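Local structure of MS5a (Brassica napus, 6L77) at residues Y17-L22 with F69-Q75; Y126-D132 with V174-L180; Y142-F147 with H204-R210; D160-D165 with Y189-D195. The protein is a meiosis-related plant protein whose precise role is not settled; its cystatin-like folds have been linked to non-canonical enhancement of papain. All coordinates share one frame; numbering follows the deposited sequence.

Interaction 1 of 4, residues Y17-L22 with F69-Q75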
# COMPACT_ATOMS: atom_id res chain seq x y z
N TYR A 17 0.35 7.80 -4.35
CA TYR A 17 1.52 7.20 -5.00
C TYR A 17 2.81 7.80 -4.47
O TYR A 17 3.82 7.09 -4.35
CB TYR A 17 1.43 7.36 -6.52
CG TYR A 17 0.43 6.42 -7.14
CD1 TYR A 17 0.01 5.29 -6.45
CD2 TYR A 17 -0.10 6.66 -8.40
CE1 TYR A 17 -0.92 4.42 -6.99
CE2 TYR A 17 -1.04 5.77 -8.96
CZ TYR A 17 -1.44 4.66 -8.25
OH TYR A 17 -2.36 3.78 -8.77
N ALA A 18 2.82 9.09 -4.15
CA ALA A 18 3.99 9.66 -3.48
C ALA A 18 4.27 8.95 -2.15
O ALA A 18 5.42 8.68 -1.80
CB ALA A 18 3.79 11.15 -3.24
N THR A 19 3.22 8.66 -1.40
CA THR A 19 3.41 8.01 -0.11
C THR A 19 3.85 6.56 -0.30
O THR A 19 4.64 6.04 0.50
CB THR A 19 2.10 8.10 0.68
OG1 THR A 19 1.71 9.47 0.74
CG2 THR A 19 2.27 7.54 2.10
N VAL A 20 3.37 5.90 -1.35
CA VAL A 20 3.87 4.56 -1.68
C VAL A 20 5.36 4.62 -1.97
O VAL A 20 6.13 3.75 -1.53
CB VAL A 20 3.09 3.98 -2.87
CG1 VAL A 20 3.79 2.72 -3.41
CG2 VAL A 20 1.67 3.67 -2.46
N GLY A 21 5.80 5.62 -2.74
CA GLY A 21 7.22 5.75 -3.01
C GLY A 21 8.04 5.94 -1.75
O GLY A 21 9.10 5.35 -1.59
N LEU A 22 7.55 6.79 -0.83
CA LEU A 22 8.27 6.97 0.43
C LEU A 22 8.27 5.68 1.24
O LEU A 22 9.26 5.38 1.92
CB LEU A 22 7.63 8.11 1.22
CG LEU A 22 7.88 9.49 0.61
CD1 LEU A 22 7.11 10.50 1.39
CD2 LEU A 22 9.36 9.83 0.65
N PHE A 69 12.53 14.40 -4.08
CA PHE A 69 12.38 12.96 -4.15
C PHE A 69 11.58 12.65 -5.41
O PHE A 69 10.63 13.36 -5.72
CB PHE A 69 11.63 12.50 -2.88
CG PHE A 69 11.64 11.03 -2.64
CD1 PHE A 69 12.65 10.45 -1.89
CD2 PHE A 69 10.61 10.23 -3.11
CE1 PHE A 69 12.65 9.10 -1.63
CE2 PHE A 69 10.59 8.87 -2.86
CZ PHE A 69 11.62 8.30 -2.12
N GLU A 70 11.98 11.59 -6.13
CA GLU A 70 11.28 11.17 -7.35
C GLU A 70 10.61 9.82 -7.11
O GLU A 70 11.22 8.91 -6.52
CB GLU A 70 12.27 11.08 -8.51
CG GLU A 70 11.72 10.52 -9.79
CD GLU A 70 12.73 10.59 -10.91
OE1 GLU A 70 13.94 10.64 -10.62
OE2 GLU A 70 12.31 10.60 -12.09
N THR A 71 9.35 9.69 -7.52
CA THR A 71 8.62 8.42 -7.47
C THR A 71 8.02 8.16 -8.85
O THR A 71 7.39 9.06 -9.41
CB THR A 71 7.48 8.44 -6.41
OG1 THR A 71 8.03 8.61 -5.09
CG2 THR A 71 6.70 7.14 -6.43
N ASN A 72 8.20 6.95 -9.38
CA ASN A 72 7.59 6.56 -10.65
C ASN A 72 6.69 5.35 -10.41
O ASN A 72 7.14 4.35 -9.83
CB ASN A 72 8.63 6.21 -11.72
CG ASN A 72 9.37 7.43 -12.25
OD1 ASN A 72 9.28 8.53 -11.70
ND2 ASN A 72 10.12 7.22 -13.32
N VAL A 73 5.44 5.43 -10.86
CA VAL A 73 4.46 4.36 -10.70
C VAL A 73 3.78 4.11 -12.04
O VAL A 73 3.37 5.07 -12.70
CB VAL A 73 3.39 4.70 -9.64
CG1 VAL A 73 2.19 3.73 -9.73
CG2 VAL A 73 3.98 4.66 -8.23
N ASP A 74 3.69 2.84 -12.44
CA ASP A 74 2.86 2.44 -13.57
C ASP A 74 1.55 1.87 -13.04
O ASP A 74 1.57 1.01 -12.16
CB ASP A 74 3.56 1.39 -14.44
CG ASP A 74 4.64 2.00 -15.33
OD1 ASP A 74 4.78 3.24 -15.35
OD2 ASP A 74 5.34 1.23 -16.00
N GLN A 75 0.44 2.35 -13.57
CA GLN A 75 -0.89 2.03 -13.06
C GLN A 75 -1.66 1.25 -14.12
O GLN A 75 -1.67 1.64 -15.29
CB GLN A 75 -1.63 3.32 -12.69
CG GLN A 75 -3.11 3.16 -12.36
CD GLN A 75 -3.74 4.49 -11.93
OE1 GLN A 75 -3.91 4.75 -10.74
NE2 GLN A 75 -4.06 5.34 -12.90

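Interaction 2 of 4, residues Y126-D132 with V174-L180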
# COMPACT_ATOMS: atom_id res chain seq x y z
N TYR A 126 -0.13 -14.54 9.95
CA TYR A 126 0.19 -13.74 11.13
C TYR A 126 -1.02 -12.89 11.48
O TYR A 126 -1.35 -11.96 10.74
CB TYR A 126 1.42 -12.87 10.86
CG TYR A 126 2.65 -13.68 10.52
CD1 TYR A 126 2.80 -14.25 9.26
CD2 TYR A 126 3.65 -13.91 11.46
CE1 TYR A 126 3.90 -15.03 8.96
CE2 TYR A 126 4.76 -14.67 11.16
CZ TYR A 126 4.88 -15.22 9.89
OH TYR A 126 5.98 -16.00 9.56
N LYS A 127 -1.69 -13.23 12.58
CA LYS A 127 -2.80 -12.45 13.10
C LYS A 127 -2.23 -11.26 13.87
O LYS A 127 -1.68 -11.43 14.97
CB LYS A 127 -3.70 -13.28 14.02
CG LYS A 127 -4.30 -14.53 13.40
CD LYS A 127 -5.28 -15.19 14.38
CE LYS A 127 -5.65 -16.61 13.97
NZ LYS A 127 -6.64 -17.24 14.90
N MSE A 128 -2.37 -10.07 13.31
CA MSE A 128 -1.74 -8.88 13.87
C MSE A 128 -2.52 -8.34 15.06
O MSE A 128 -3.74 -8.47 15.12
CB MSE A 128 -1.59 -7.80 12.81
CG MSE A 128 -0.61 -8.16 11.69
SE MSE A 128 1.11 -8.86 12.40
CE MSE A 128 1.98 -9.25 10.68
N GLN A 129 -1.79 -7.76 16.01
CA GLN A 129 -2.38 -7.06 17.13
C GLN A 129 -2.48 -5.58 16.78
O GLN A 129 -1.79 -5.08 15.90
CB GLN A 129 -1.52 -7.25 18.39
CG GLN A 129 -2.21 -6.87 19.70
CD GLN A 129 -1.32 -6.04 20.62
OE1 GLN A 129 -1.52 -4.83 20.79
NE2 GLN A 129 -0.33 -6.70 21.23
N LYS A 130 -3.38 -4.87 17.48
CA LYS A 130 -3.56 -3.44 17.25
C LYS A 130 -2.24 -2.70 17.29
O LYS A 130 -1.98 -1.83 16.45
CB LYS A 130 -4.53 -2.88 18.29
CG LYS A 130 -4.96 -1.44 18.09
CD LYS A 130 -6.25 -1.20 18.86
CE LYS A 130 -6.80 0.20 18.65
NZ LYS A 130 -5.89 1.24 19.22
N SER A 131 -1.38 -3.02 18.27
CA SER A 131 -0.08 -2.38 18.34
C SER A 131 0.74 -2.64 17.09
O SER A 131 1.50 -1.77 16.65
CB SER A 131 0.68 -2.84 19.58
OG SER A 131 1.01 -4.22 19.48
N ASP A 132 0.59 -3.83 16.49
CA ASP A 132 1.37 -4.15 15.28
C ASP A 132 1.04 -3.20 14.13
O ASP A 132 1.95 -2.67 13.47
CB ASP A 132 1.12 -5.59 14.85
CG ASP A 132 1.72 -6.60 15.80
OD1 ASP A 132 2.82 -6.36 16.33
OD2 ASP A 132 1.07 -7.66 16.00
N VAL A 174 8.79 -16.91 8.89
CA VAL A 174 9.75 -15.90 9.36
C VAL A 174 9.23 -15.28 10.66
O VAL A 174 8.04 -15.42 11.00
CB VAL A 174 10.00 -14.82 8.29
CG1 VAL A 174 10.57 -15.46 7.03
CG2 VAL A 174 8.73 -14.04 7.97
N PRO A 175 10.09 -14.58 11.41
CA PRO A 175 9.60 -13.88 12.61
C PRO A 175 8.61 -12.79 12.24
O PRO A 175 8.70 -12.17 11.18
CB PRO A 175 10.88 -13.29 13.24
CG PRO A 175 12.00 -14.11 12.69
CD PRO A 175 11.56 -14.45 11.28
N ARG A 176 7.67 -12.54 13.16
CA ARG A 176 6.67 -11.50 12.94
C ARG A 176 7.31 -10.16 12.63
O ARG A 176 6.81 -9.41 11.78
CB ARG A 176 5.78 -11.40 14.19
CG ARG A 176 4.71 -10.30 14.17
CD ARG A 176 3.84 -10.47 15.44
NE ARG A 176 3.06 -11.70 15.29
CZ ARG A 176 1.74 -11.75 15.35
NH1 ARG A 176 1.04 -10.65 15.62
NH2 ARG A 176 1.12 -12.91 15.14
N GLU A 177 8.42 -9.83 13.29
CA GLU A 177 9.08 -8.55 13.03
C GLU A 177 9.49 -8.43 11.56
O GLU A 177 9.41 -7.34 10.97
CB GLU A 177 10.30 -8.40 13.94
CG GLU A 177 10.04 -8.69 15.41
CD GLU A 177 10.23 -10.16 15.75
OE1 GLU A 177 11.40 -10.57 15.98
OE2 GLU A 177 9.23 -10.90 15.76
N THR A 178 9.95 -9.53 10.96
CA THR A 178 10.30 -9.51 9.55
C THR A 178 9.08 -9.25 8.68
O THR A 178 9.15 -8.51 7.69
CB THR A 178 10.94 -10.85 9.17
OG1 THR A 178 12.14 -11.02 9.93
CG2 THR A 178 11.27 -10.90 7.68
N VAL A 179 7.94 -9.85 9.04
CA VAL A 179 6.72 -9.63 8.25
C VAL A 179 6.36 -8.16 8.21
O VAL A 179 5.91 -7.64 7.17
CB VAL A 179 5.58 -10.48 8.82
CG1 VAL A 179 4.31 -10.29 8.02
CG2 VAL A 179 5.97 -11.97 8.82
N LEU A 180 6.53 -7.46 9.32
CA LEU A 180 6.10 -6.06 9.43
C LEU A 180 7.13 -5.06 8.92
O LEU A 180 6.75 -3.98 8.45
CB LEU A 180 5.77 -5.74 10.89
CG LEU A 180 4.52 -6.42 11.42
CD1 LEU A 180 4.59 -6.57 12.95
CD2 LEU A 180 3.31 -5.60 11.00

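Interaction 3 of 4, residues Y142-F147 with H204-R210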
# COMPACT_ATOMS: atom_id res chain seq x y z
N TYR A 142 -2.17 0.76 2.78
CA TYR A 142 -2.77 -0.15 1.81
C TYR A 142 -4.29 -0.14 1.94
O TYR A 142 -5.01 -0.21 0.93
CB TYR A 142 -2.24 -1.58 1.97
CG TYR A 142 -0.76 -1.80 1.64
CD1 TYR A 142 0.12 -0.74 1.43
CD2 TYR A 142 -0.25 -3.10 1.55
CE1 TYR A 142 1.48 -0.97 1.14
CE2 TYR A 142 1.09 -3.34 1.27
CZ TYR A 142 1.95 -2.27 1.07
OH TYR A 142 3.27 -2.51 0.80
N MSE A 143 -4.80 -0.03 3.17
CA MSE A 143 -6.24 0.16 3.37
C MSE A 143 -6.76 1.43 2.68
O MSE A 143 -7.80 1.41 2.01
CB MSE A 143 -6.58 0.23 4.87
CG MSE A 143 -8.04 0.62 5.15
SE MSE A 143 -8.38 0.94 7.06
CE MSE A 143 -7.15 2.45 7.35
N GLU A 144 -6.04 2.53 2.85
CA GLU A 144 -6.48 3.79 2.27
C GLU A 144 -6.51 3.72 0.75
O GLU A 144 -7.45 4.23 0.12
CB GLU A 144 -5.57 4.93 2.75
CG GLU A 144 -5.82 5.25 4.21
CD GLU A 144 -4.91 6.34 4.75
OE1 GLU A 144 -3.96 6.75 4.04
OE2 GLU A 144 -5.15 6.77 5.89
N ILE A 145 -5.51 3.10 0.13
CA ILE A 145 -5.51 2.96 -1.32
C ILE A 145 -6.66 2.06 -1.77
O ILE A 145 -7.31 2.32 -2.79
CB ILE A 145 -4.15 2.45 -1.82
CG1 ILE A 145 -3.05 3.45 -1.44
CG2 ILE A 145 -4.17 2.25 -3.33
CD1 ILE A 145 -1.66 2.96 -1.70
N SER A 146 -6.93 1.00 -1.01
CA SER A 146 -8.05 0.12 -1.33
C SER A 146 -9.37 0.86 -1.25
O SER A 146 -10.23 0.73 -2.14
CB SER A 146 -8.06 -1.08 -0.37
OG SER A 146 -6.86 -1.82 -0.45
N PHE A 147 -9.57 1.64 -0.18
CA PHE A 147 -10.81 2.39 -0.03
C PHE A 147 -10.98 3.40 -1.17
O PHE A 147 -12.09 3.55 -1.71
CB PHE A 147 -10.82 3.10 1.33
CG PHE A 147 -12.09 3.88 1.60
CD1 PHE A 147 -13.30 3.22 1.78
CD2 PHE A 147 -12.07 5.26 1.65
CE1 PHE A 147 -14.46 3.93 2.02
CE2 PHE A 147 -13.24 5.98 1.89
CZ PHE A 147 -14.43 5.31 2.07
N HIS A 204 -15.92 -3.14 5.70
CA HIS A 204 -15.07 -3.41 4.54
C HIS A 204 -14.05 -4.49 4.85
O HIS A 204 -13.58 -4.62 5.99
CB HIS A 204 -14.30 -2.16 4.09
CG HIS A 204 -15.16 -1.01 3.66
ND1 HIS A 204 -15.66 -0.89 2.38
CD2 HIS A 204 -15.57 0.10 4.33
CE1 HIS A 204 -16.36 0.23 2.29
NE2 HIS A 204 -16.31 0.85 3.46
N ILE A 205 -13.67 -5.23 3.81
CA ILE A 205 -12.46 -6.06 3.81
C ILE A 205 -11.67 -5.71 2.56
O ILE A 205 -12.24 -5.66 1.46
CB ILE A 205 -12.79 -7.56 3.84
CG1 ILE A 205 -13.40 -7.95 5.19
CG2 ILE A 205 -11.54 -8.40 3.54
CD1 ILE A 205 -13.95 -9.38 5.23
N ALA A 206 -10.37 -5.47 2.72
CA ALA A 206 -9.45 -5.30 1.60
C ALA A 206 -8.46 -6.46 1.59
O ALA A 206 -8.03 -6.92 2.65
CB ALA A 206 -8.70 -3.97 1.68
N ILE A 207 -8.12 -6.93 0.40
CA ILE A 207 -7.12 -7.98 0.23
C ILE A 207 -6.08 -7.45 -0.75
O ILE A 207 -6.43 -7.05 -1.86
CB ILE A 207 -7.75 -9.29 -0.30
CG1 ILE A 207 -8.82 -9.79 0.68
CG2 ILE A 207 -6.67 -10.34 -0.51
CD1 ILE A 207 -9.57 -11.02 0.20
N VAL A 208 -4.82 -7.41 -0.33
CA VAL A 208 -3.76 -6.80 -1.14
C VAL A 208 -2.54 -7.70 -1.14
O VAL A 208 -2.02 -8.06 -0.08
CB VAL A 208 -3.36 -5.41 -0.62
CG1 VAL A 208 -2.26 -4.83 -1.53
CG2 VAL A 208 -4.55 -4.47 -0.56
N ARG A 209 -2.06 -8.06 -2.33
CA ARG A 209 -0.79 -8.77 -2.45
C ARG A 209 0.32 -7.78 -2.82
O ARG A 209 0.21 -7.06 -3.82
CB ARG A 209 -0.85 -9.89 -3.49
CG ARG A 209 0.45 -10.69 -3.50
CD ARG A 209 0.48 -11.73 -4.61
NE ARG A 209 -0.52 -12.77 -4.41
CZ ARG A 209 -1.60 -12.93 -5.17
NH1 ARG A 209 -1.83 -12.12 -6.20
NH2 ARG A 209 -2.45 -13.92 -4.91
N ARG A 210 1.37 -7.76 -2.01
CA ARG A 210 2.60 -7.05 -2.32
C ARG A 210 3.63 -8.05 -2.82
O ARG A 210 4.00 -8.98 -2.09
CB ARG A 210 3.14 -6.30 -1.10
CG ARG A 210 4.43 -5.52 -1.40
CD ARG A 210 5.40 -5.59 -0.20
NE ARG A 210 4.88 -4.86 0.96
CZ ARG A 210 5.25 -5.09 2.22
NH1 ARG A 210 6.13 -6.03 2.50
NH2 ARG A 210 4.72 -4.35 3.20
O HOH W 1 -7.42 -3.91 -2.20

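Interaction 4 of 4, residues D160-D165 with Y189-D195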
# COMPACT_ATOMS: atom_id res chain seq x y z
N ASP A 160 -12.25 8.63 8.51
CA ASP A 160 -13.46 7.84 8.73
C ASP A 160 -13.17 6.35 8.85
O ASP A 160 -14.08 5.59 9.21
CB ASP A 160 -14.47 8.06 7.61
CG ASP A 160 -14.96 9.49 7.51
OD1 ASP A 160 -14.84 10.23 8.52
OD2 ASP A 160 -15.47 9.87 6.44
N LEU A 161 -11.96 5.91 8.53
CA LEU A 161 -11.62 4.50 8.49
C LEU A 161 -11.00 4.07 9.81
O LEU A 161 -10.17 4.78 10.38
CB LEU A 161 -10.65 4.20 7.34
CG LEU A 161 -11.10 4.68 5.97
CD1 LEU A 161 -10.10 4.24 4.90
CD2 LEU A 161 -12.51 4.15 5.66
N LYS A 162 -11.41 2.89 10.29
CA LYS A 162 -10.90 2.34 11.55
C LYS A 162 -10.57 0.87 11.36
O LYS A 162 -11.46 0.07 11.07
CB LYS A 162 -11.92 2.51 12.67
CG LYS A 162 -11.53 1.82 13.96
CD LYS A 162 -12.59 1.99 15.02
CE LYS A 162 -12.19 1.31 16.31
NZ LYS A 162 -13.31 1.30 17.29
N ILE A 163 -9.30 0.51 11.55
CA ILE A 163 -8.89 -0.88 11.38
C ILE A 163 -9.40 -1.73 12.54
O ILE A 163 -9.26 -1.38 13.71
CB ILE A 163 -7.36 -0.98 11.27
CG1 ILE A 163 -6.85 -0.19 10.07
CG2 ILE A 163 -6.95 -2.44 11.16
CD1 ILE A 163 -5.34 -0.16 9.95
N LEU A 164 -10.00 -2.88 12.21
CA LEU A 164 -10.49 -3.80 13.22
C LEU A 164 -9.67 -5.07 13.34
O LEU A 164 -9.56 -5.62 14.44
CB LEU A 164 -11.95 -4.19 12.95
CG LEU A 164 -12.96 -3.05 12.90
CD1 LEU A 164 -14.34 -3.59 12.58
CD2 LEU A 164 -12.97 -2.31 14.22
N ASP A 165 -9.10 -5.56 12.23
CA ASP A 165 -8.39 -6.83 12.24
C ASP A 165 -7.49 -6.87 11.02
O ASP A 165 -7.85 -6.34 9.96
CB ASP A 165 -9.36 -8.01 12.24
CG ASP A 165 -8.70 -9.33 12.57
OD1 ASP A 165 -7.52 -9.31 13.01
OD2 ASP A 165 -9.36 -10.38 12.41
N TYR A 189 -4.68 -8.99 4.59
CA TYR A 189 -6.14 -8.95 4.74
C TYR A 189 -6.46 -7.90 5.79
O TYR A 189 -5.99 -8.01 6.93
CB TYR A 189 -6.69 -10.30 5.17
CG TYR A 189 -6.31 -11.47 4.29
CD1 TYR A 189 -5.12 -12.16 4.48
CD2 TYR A 189 -7.17 -11.91 3.28
CE1 TYR A 189 -4.78 -13.25 3.69
CE2 TYR A 189 -6.83 -13.00 2.48
CZ TYR A 189 -5.64 -13.66 2.70
OH TYR A 189 -5.32 -14.74 1.91
N ILE A 190 -7.27 -6.92 5.43
CA ILE A 190 -7.57 -5.81 6.33
C ILE A 190 -9.08 -5.71 6.49
O ILE A 190 -9.80 -5.48 5.52
CB ILE A 190 -7.01 -4.48 5.81
CG1 ILE A 190 -5.51 -4.64 5.51
CG2 ILE A 190 -7.28 -3.36 6.84
CD1 ILE A 190 -4.84 -3.42 4.88
N ARG A 191 -9.54 -5.87 7.72
CA ARG A 191 -10.94 -5.69 8.08
C ARG A 191 -11.08 -4.31 8.71
O ARG A 191 -10.43 -4.03 9.72
CB ARG A 191 -11.39 -6.79 9.03
CG ARG A 191 -12.76 -6.58 9.67
CD ARG A 191 -13.92 -6.85 8.72
NE ARG A 191 -15.18 -6.65 9.43
CZ ARG A 191 -15.74 -5.46 9.63
NH1 ARG A 191 -16.87 -5.37 10.32
NH2 ARG A 191 -15.19 -4.36 9.14
N TYR A 192 -11.90 -3.44 8.10
CA TYR A 192 -12.00 -2.08 8.63
C TYR A 192 -13.41 -1.55 8.47
O TYR A 192 -14.16 -1.97 7.58
CB TYR A 192 -10.98 -1.14 7.96
CG TYR A 192 -11.19 -0.87 6.48
CD1 TYR A 192 -10.74 -1.76 5.51
CD2 TYR A 192 -11.82 0.30 6.05
CE1 TYR A 192 -10.91 -1.50 4.14
CE2 TYR A 192 -12.00 0.57 4.70
CZ TYR A 192 -11.54 -0.33 3.75
OH TYR A 192 -11.72 -0.07 2.40
N ASP A 193 -13.78 -0.62 9.36
CA ASP A 193 -15.07 0.06 9.31
C ASP A 193 -14.90 1.48 8.80
O ASP A 193 -13.91 2.15 9.09
CB ASP A 193 -15.74 0.09 10.69
CG ASP A 193 -16.42 -1.21 11.04
OD1 ASP A 193 -16.53 -2.09 10.16
OD2 ASP A 193 -16.85 -1.36 12.21
N GLN A 194 -15.88 1.93 8.03
CA GLN A 194 -15.97 3.30 7.55
C GLN A 194 -17.10 3.99 8.32
O GLN A 194 -18.26 3.57 8.22
CB GLN A 194 -16.23 3.34 6.05
CG GLN A 194 -16.63 4.71 5.50
CD GLN A 194 -17.26 4.61 4.13
OE1 GLN A 194 -17.42 3.51 3.59
NE2 GLN A 194 -17.64 5.75 3.56
N ASP A 195 -16.75 5.03 9.07
CA ASP A 195 -17.75 5.73 9.87
C ASP A 195 -18.76 6.44 8.97
O ASP A 195 -18.39 7.15 8.03
CB ASP A 195 -17.06 6.73 10.79
CG ASP A 195 -18.01 7.36 11.78
OD1 ASP A 195 -19.17 6.91 11.89
OD2 ASP A 195 -17.58 8.31 12.47
O HOH W 2 -17.65 8.13 5.84

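Interaction 1 of 4, residues Y17-L22 with F69-Q75
Tyr17 of helix 12-29 lies across Val73 of strand 65-75 and makes the largest single share of this buried contact, a helix laid on an antiparallel sheet in keeping with the cystatin-like fold. Its CG stands beside the backbone N, anti to the carbonyl carbon (chi1 -75°), which sends the ring along the strand toward Gln75. CB first meets Val73 CG2 at 4.1 Å, and CG lies near both Val73 methyls. CD2 and CE2 rest against Val73 CG1, which sits over the ring centre in a CH-pi contact, 3.8 Å from the Tyr17 centroid. At the far end Tyr17 OH donates to Gln75 OE1 at 2.7 Å, tilted 24° from the carbonyl plane, with ring and amide planes 64° apart. Gln75 OE1 also accepts from Arg152, while its NE2 is held by Pro49 O. A phenylalanine here would probably keep the cover over Val73 but leave Gln75 OE1 without one of its donors.

One helical turn on, Gly21 brings the helix closest to the strand: its CA lies 3.6 Å from Thr71 OG1, where a CB would clash. Leu22 CD2 lies over the face of the Phe69 ring in a second CH-pi contact, 3.8 Å from its centroid. Apart from the one phenol-amide bond, methyl-on-ring contacts and close backbone approach hold helix to strand; Thr71 OG1 is buried without any hydrogen-bond partner, probably a small polar cost of so close an approach.

Interaction 2 of 4, residues Y126-D132 with V174-L180
Tyr126 opens the contact by laying its ring under Val179, whose CG2 sits over the ring centre, 3.6 Å from the centroid, in a CH-pi contact. Its hydroxyl reaches the loop before helix 176-181 and donates to Val174 O at 2.6 Å. Lys127 contributes its carbonyl: Arg176 grips Lys127 O end-on, with NH1 at 2.9 Å and NH2 at 3.2 Å, both reaching it from the same face of the carbonyl plane. The selenomethionine Met128 bends at chi2 (-48°), so that its SE lies over a face of the Arg176 guanidinium while CE goes deeper, 3.7 Å from Val179 CG1 and against Leu180 CG. Gln129 N donates to Asp132 OD2 at 2.9 Å, and Gln129 OE1 accepts from Ser131 N; Gln129 and Asp132 form a capping box at the start of helix 130-135. Asp132 OD2 serves twice, taking the Arg176 NH1 salt bridge at 3.0 Å from the opposite face of the carboxylate; Leu180 CD1 lies beside OD1. The guanidinium thus ties edge strand 124-127 to the first turn of helix 130-135. Strand 161-170 is backbone-bonded to Tyr126 and Met128 and offers Val168 and Thr170 to Val179, while Leu180 O accepts from Trp138 of helix 138-150.

Interaction 3 of 4, residues Y142-F147 with H204-R210
Tyr142, Ser146 and Phe147 seat helix 138-150 on strand 201-212, the helix-on-antiparallel-sheet packing of a cystatin-like fold; the segments 142-147 and 204-210 cross at 110°. Polar contacts hold one end. Arg210 NE donates to Tyr142 OH at 2.9 Å in a fairly straight bond (163°), with the hydroxyl in the guanidinium plane and at its edge; NH2 adds a weak bond to the same oxygen. Ring and guanidinium stand almost perpendicular, 86° apart. Tyr142 OH is also bonded to His23 of helix 12-29, and Arg210 NH1 to Arg184 O, while Trp138 makes a cation-pi contact with the arginine. A leucine in place of Arg210 would probably cost Tyr142 OH its donor on the strand and leave Arg184 O without this partner.

The aromatic contact lies at the other end. Phe147 reaches out along the strand and turns its edge to the face of His204 in an offset edge-to-face pair, centroids 5.6 Å apart. His204 NE2 is bonded to Gln194, and the imidazole is stacked on Tyr192.

Small apolar groups fill the middle: Val208 CG1 approaches Tyr142 CD2 at 4.1 Å, and Ala206 CB and Val208 CG2 pack round the Ser146 side chain. The Ser146 hydroxyl has polar bonds of its own. It donates to Tyr142 O at 2.8 Å, from the opposite face of the Tyr142 carbonyl plane to Ser146 N, and accepts from a water that makes a weak bond to Ile207 O.

Interaction 4 of 4, residues D160-D165 with Y189-D195
Arg191 O is gripped by two consecutive amides of the neighbouring strand, Leu164 N at 2.8 Å and Asp165 N at 3.2 Å. Asp165 O returns a bond by accepting from Arg191 N. Toward Asp160 the pairing is regular: Lys162 and Asp193 form a hydrogen-bonded pair with bonds both ways, and Asp195 N donates to Asp160 O at 2.7 Å.

The extra residue puts Leu164 against the arginine. Its CD1 lies over one face of the Arg191 guanidinium, toward the rim and 3.4 Å above the plane, and also touches Asp193 OD2. Arg191 bends at chi2 (76°), which turns the guanidinium onward along its own strand, toward Asp193; there NH2 makes a salt bridge to Asp193 OD1 at 2.8 Å, with the oxygen in the guanidinium plane. Methyl and carboxylate together probably restrict how far this group can turn.

The face bearing Leu161, Ile163 and Tyr192 is more apolar. Leu161 and Tyr192 run side by side, and Leu161 CD2 meets the ring edge at CE2, 3.7 Å away, while also touching Gln194 CB. Helix 138-150 covers this face through Met143 and Phe147. At the Asp160-Asp195 end of the ladder a water joins Asp160 OD2, Gln194 NE2 and Asp195 O; Gln194 OE1 is bonded to His204 NE2. Two residues, Leu164 and Asp165, set against the single Arg191 make a classic beta bulge in an antiparallel ladder.

In the fold
All four contacts involve one long antiparallel sheet. Interactions 1 and 3 are its buried helix-on-strand contacts: segments 17-22 and 142-147 each cross their strand segment at 110°, and the two helices meet where Val20 CG2 packs on Ile145 CD1, at 3.5 Å. Both combine apolar filling with a tyrosine hydroxyl bond at one end, but Tyr17 OH donates to its strand while Tyr142 OH accepts. Interaction 4 is partly buried strand pairing, with charged groups on one face and the other turned to the helix of interaction 3. Interaction 2, at the edge strand and partly exposed, relies most on charge. It lies across the chain's centre from interaction 1, their centres about 25 Å apart.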